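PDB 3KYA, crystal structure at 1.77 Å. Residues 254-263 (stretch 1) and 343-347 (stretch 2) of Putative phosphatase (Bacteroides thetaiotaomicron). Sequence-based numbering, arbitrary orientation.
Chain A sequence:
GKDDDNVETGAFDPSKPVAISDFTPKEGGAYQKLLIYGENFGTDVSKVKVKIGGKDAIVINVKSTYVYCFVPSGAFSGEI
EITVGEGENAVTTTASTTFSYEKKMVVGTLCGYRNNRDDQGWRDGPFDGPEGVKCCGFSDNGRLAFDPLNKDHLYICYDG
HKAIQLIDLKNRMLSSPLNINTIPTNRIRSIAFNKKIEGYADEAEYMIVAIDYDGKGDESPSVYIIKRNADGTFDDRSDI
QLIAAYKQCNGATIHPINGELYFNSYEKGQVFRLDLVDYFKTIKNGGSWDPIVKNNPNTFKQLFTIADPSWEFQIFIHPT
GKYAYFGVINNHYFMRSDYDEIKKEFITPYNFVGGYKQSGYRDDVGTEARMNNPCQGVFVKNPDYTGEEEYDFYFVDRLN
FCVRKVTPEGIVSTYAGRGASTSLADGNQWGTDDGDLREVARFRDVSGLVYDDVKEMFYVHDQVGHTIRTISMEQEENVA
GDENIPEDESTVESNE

Stretch 1, residues 254-263: IHPINGELYF
Stretch 2 (343-347) KKEFI

No hydrogen bond joins the two stretches, although the Lys344 carbonyl oxygen sits among polar atoms: Tyr262 OH and Glu260 OE2 each lie 3.2 Å from Lys344 O, the first at a poor angle, the second an acceptor facing an acceptor. What holds them is packing, about half of it on aromatic residues and much of the rest on Lys344 and Asn258, with 284 Å² buried in all, the residues that touch being at least 82 apart in sequence. Stretch 1 is a tight turn leading into a strand. His255 N donates to Glu260 O (2.9 Å) and Gly259 N to His255 O (3.0 Å); Asn258 N also donates to His255 ND1 (3.2 Å, 177°), so the imidazole braces the turn. His255 (phi/psi -70/124), Pro256 (-69/-16), Ile257 (-105/-51) and Asn258 (-94/-16) carry the chain round to Gly259 at 82/-2, a positive phi that favours glycine. Glu260 (-70/164) then extends the chain into strand 261-263, where Tyr262 adopts -111/128. Lys344 has left-handed values of 61/45 before the short strand of Glu345 (-141/151) and Phe346 (-77/155). Asn258 CA lies 7.5 Å from Lys344 CA, and Tyr262 CA 9.4 Å from Phe346 CA, so the two chains advance in roughly the same direction.

The buried centre is Phe346 against Tyr262. Phe346 (chi1 -75°, m; chi2 -74°) leaves its backbone sideways, but the end of its ring comes nearer and presents an edge to one face of Tyr262 (chi1 -66°, m; chi2 -80°). Tyr262 CE2 and Phe346 CE2 are 3.6 Å apart, the ring centroids 5.1 Å apart and the planes at 68°. His255 (chi1 -167°, t; chi2 -88°) also points toward stretch 2; its CD2 lies 4.0 Å from Phe346 CZ, the rings oblique at 53° with centroids 5.9 Å apart. Phenylalanine suits this place because its apolar ring can meet both neighbours without a polar group to satisfy.

Tyrosine combines an aromatic face with a hydroxyl: Tyr262 OH donates to Glu260 OE2 at 2.7 Å. Glu260 bends its carboxylate to that hydroxyl with chi1 72° (p), chi2 -80° (m) and chi3 14°. Lys344 (chi1 -62°, m; chi2 to chi4 all t) lays its extended aliphatic chain beside Asn258 (chi1 -64°, m; chi2 -40°), with Asn258 ND2 3.6 Å from Lys344 CG. The closest approach is made by the methylenes, in a residue exposed overall. Glu345 (chi1 m, chi2 t) points away.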

# COMPACT_ATOMS: atom_id res chain seq x y z
N ILE A 254 -13.65 4.44 -28.28
CA ILE A 254 -13.60 3.24 -29.12
C ILE A 254 -13.21 2.01 -28.30
O ILE A 254 -12.27 2.07 -27.48
CB ILE A 254 -12.59 3.43 -30.29
CG1 ILE A 254 -13.15 4.42 -31.31
CG2 ILE A 254 -12.28 2.12 -31.00
CD1 ILE A 254 -14.35 3.89 -32.13
N HIS A 255 -13.92 0.89 -28.50
CA HIS A 255 -13.58 -0.36 -27.82
C HIS A 255 -12.26 -0.86 -28.41
O HIS A 255 -12.17 -1.06 -29.62
CB HIS A 255 -14.67 -1.42 -27.97
CG HIS A 255 -14.51 -2.57 -27.04
ND1 HIS A 255 -13.76 -3.68 -27.35
CD2 HIS A 255 -14.96 -2.77 -25.77
CE1 HIS A 255 -13.77 -4.52 -26.33
NE2 HIS A 255 -14.49 -3.99 -25.36
N PRO A 256 -11.24 -1.09 -27.56
CA PRO A 256 -9.90 -1.43 -28.07
C PRO A 256 -9.76 -2.80 -28.74
O PRO A 256 -8.77 -3.01 -29.46
CB PRO A 256 -9.01 -1.34 -26.82
CG PRO A 256 -9.95 -1.61 -25.68
CD PRO A 256 -11.27 -1.05 -26.08
N ILE A 257 -10.72 -3.70 -28.56
CA ILE A 257 -10.65 -5.01 -29.21
C ILE A 257 -11.62 -5.13 -30.39
O ILE A 257 -11.20 -5.56 -31.47
CB ILE A 257 -10.93 -6.18 -28.23
CG1 ILE A 257 -10.06 -6.06 -26.97
CG2 ILE A 257 -10.71 -7.53 -28.94
CD1 ILE A 257 -8.57 -6.01 -27.22
N ASN A 258 -12.89 -4.79 -30.17
CA ASN A 258 -13.93 -4.96 -31.19
C ASN A 258 -14.22 -3.74 -32.07
O ASN A 258 -14.91 -3.85 -33.08
CB ASN A 258 -15.21 -5.52 -30.54
CG ASN A 258 -15.01 -6.92 -29.97
OD1 ASN A 258 -14.33 -7.75 -30.56
ND2 ASN A 258 -15.61 -7.18 -28.79
N GLY A 259 -13.75 -2.57 -31.63
CA GLY A 259 -13.83 -1.34 -32.42
C GLY A 259 -15.09 -0.51 -32.47
O GLY A 259 -15.10 0.53 -33.13
N GLU A 260 -16.17 -0.94 -31.79
CA GLU A 260 -17.39 -0.14 -31.81
C GLU A 260 -17.19 1.15 -31.01
O GLU A 260 -16.23 1.27 -30.24
CB GLU A 260 -18.62 -0.95 -31.33
CG GLU A 260 -18.70 -1.27 -29.83
CD GLU A 260 -17.85 -2.45 -29.39
OE1 GLU A 260 -16.96 -2.90 -30.16
OE2 GLU A 260 -18.09 -2.94 -28.25
N LEU A 261 -18.09 2.11 -31.21
CA LEU A 261 -18.04 3.42 -30.59
C LEU A 261 -19.09 3.62 -29.50
O LEU A 261 -20.28 3.37 -29.72
CB LEU A 261 -18.24 4.50 -31.65
CG LEU A 261 -18.14 5.96 -31.18
CD1 LEU A 261 -16.71 6.31 -30.74
CD2 LEU A 261 -18.62 6.90 -32.28
N TYR A 262 -18.65 4.07 -28.33
CA TYR A 262 -19.54 4.42 -27.23
C TYR A 262 -19.51 5.92 -27.01
O TYR A 262 -18.44 6.53 -26.96
CB TYR A 262 -19.15 3.65 -25.96
CG TYR A 262 -19.37 2.16 -26.11
CD1 TYR A 262 -20.64 1.60 -25.96
CD2 TYR A 262 -18.32 1.32 -26.46
CE1 TYR A 262 -20.84 0.25 -26.14
CE2 TYR A 262 -18.51 -0.04 -26.62
CZ TYR A 262 -19.77 -0.57 -26.47
OH TYR A 262 -19.96 -1.92 -26.66
N PHE A 263 -20.69 6.55 -26.98
CA PHE A 263 -20.79 7.98 -26.68
C PHE A 263 -22.03 8.22 -25.80
O PHE A 263 -22.96 7.39 -25.79
CB PHE A 263 -20.78 8.84 -27.95
CG PHE A 263 -21.98 8.66 -28.83
CD1 PHE A 263 -22.04 7.61 -29.72
CD2 PHE A 263 -23.02 9.57 -28.79
CE1 PHE A 263 -23.15 7.44 -30.54
CE2 PHE A 263 -24.15 9.40 -29.59
CZ PHE A 263 -24.21 8.35 -30.47
N LYS A 343 -22.16 -10.68 -26.51
CA LYS A 343 -22.99 -9.59 -27.05
C LYS A 343 -22.17 -8.41 -27.57
O LYS A 343 -22.66 -7.61 -28.34
CB LYS A 343 -23.95 -9.03 -25.99
CG LYS A 343 -25.16 -9.84 -25.69
CD LYS A 343 -25.88 -9.31 -24.44
N LYS A 344 -20.93 -8.30 -27.09
CA LYS A 344 -20.05 -7.19 -27.43
C LYS A 344 -20.63 -5.83 -27.00
O LYS A 344 -20.59 -4.85 -27.74
CB LYS A 344 -19.68 -7.22 -28.93
CG LYS A 344 -18.93 -8.48 -29.33
CD LYS A 344 -18.50 -8.43 -30.79
CE LYS A 344 -17.76 -9.69 -31.19
NZ LYS A 344 -17.51 -9.73 -32.65
N GLU A 345 -21.14 -5.80 -25.77
CA GLU A 345 -21.72 -4.61 -25.17
C GLU A 345 -21.35 -4.52 -23.70
O GLU A 345 -21.18 -5.54 -23.04
CB GLU A 345 -23.26 -4.68 -25.18
CG GLU A 345 -23.92 -4.78 -26.54
CD GLU A 345 -25.44 -4.90 -26.44
OE1 GLU A 345 -25.97 -5.05 -25.32
OE2 GLU A 345 -26.09 -4.86 -27.50
N PHE A 346 -21.27 -3.30 -23.19
CA PHE A 346 -21.13 -3.08 -21.76
C PHE A 346 -22.49 -3.31 -21.09
O PHE A 346 -23.54 -3.17 -21.75
CB PHE A 346 -20.61 -1.68 -21.48
CG PHE A 346 -19.17 -1.52 -21.78
CD1 PHE A 346 -18.23 -2.07 -20.94
CD2 PHE A 346 -18.75 -0.84 -22.92
CE1 PHE A 346 -16.88 -1.95 -21.22
CE2 PHE A 346 -17.41 -0.72 -23.21
CZ PHE A 346 -16.46 -1.28 -22.36
N ILE A 347 -22.48 -3.67 -19.81
CA ILE A 347 -23.71 -3.89 -19.05
C ILE A 347 -23.86 -2.81 -17.97
O ILE A 347 -22.89 -2.11 -17.64
CB ILE A 347 -23.79 -5.32 -18.44
CG1 ILE A 347 -22.80 -5.53 -17.30
CG2 ILE A 347 -23.54 -6.39 -19.49
CD1 ILE A 347 -22.92 -6.93 -16.69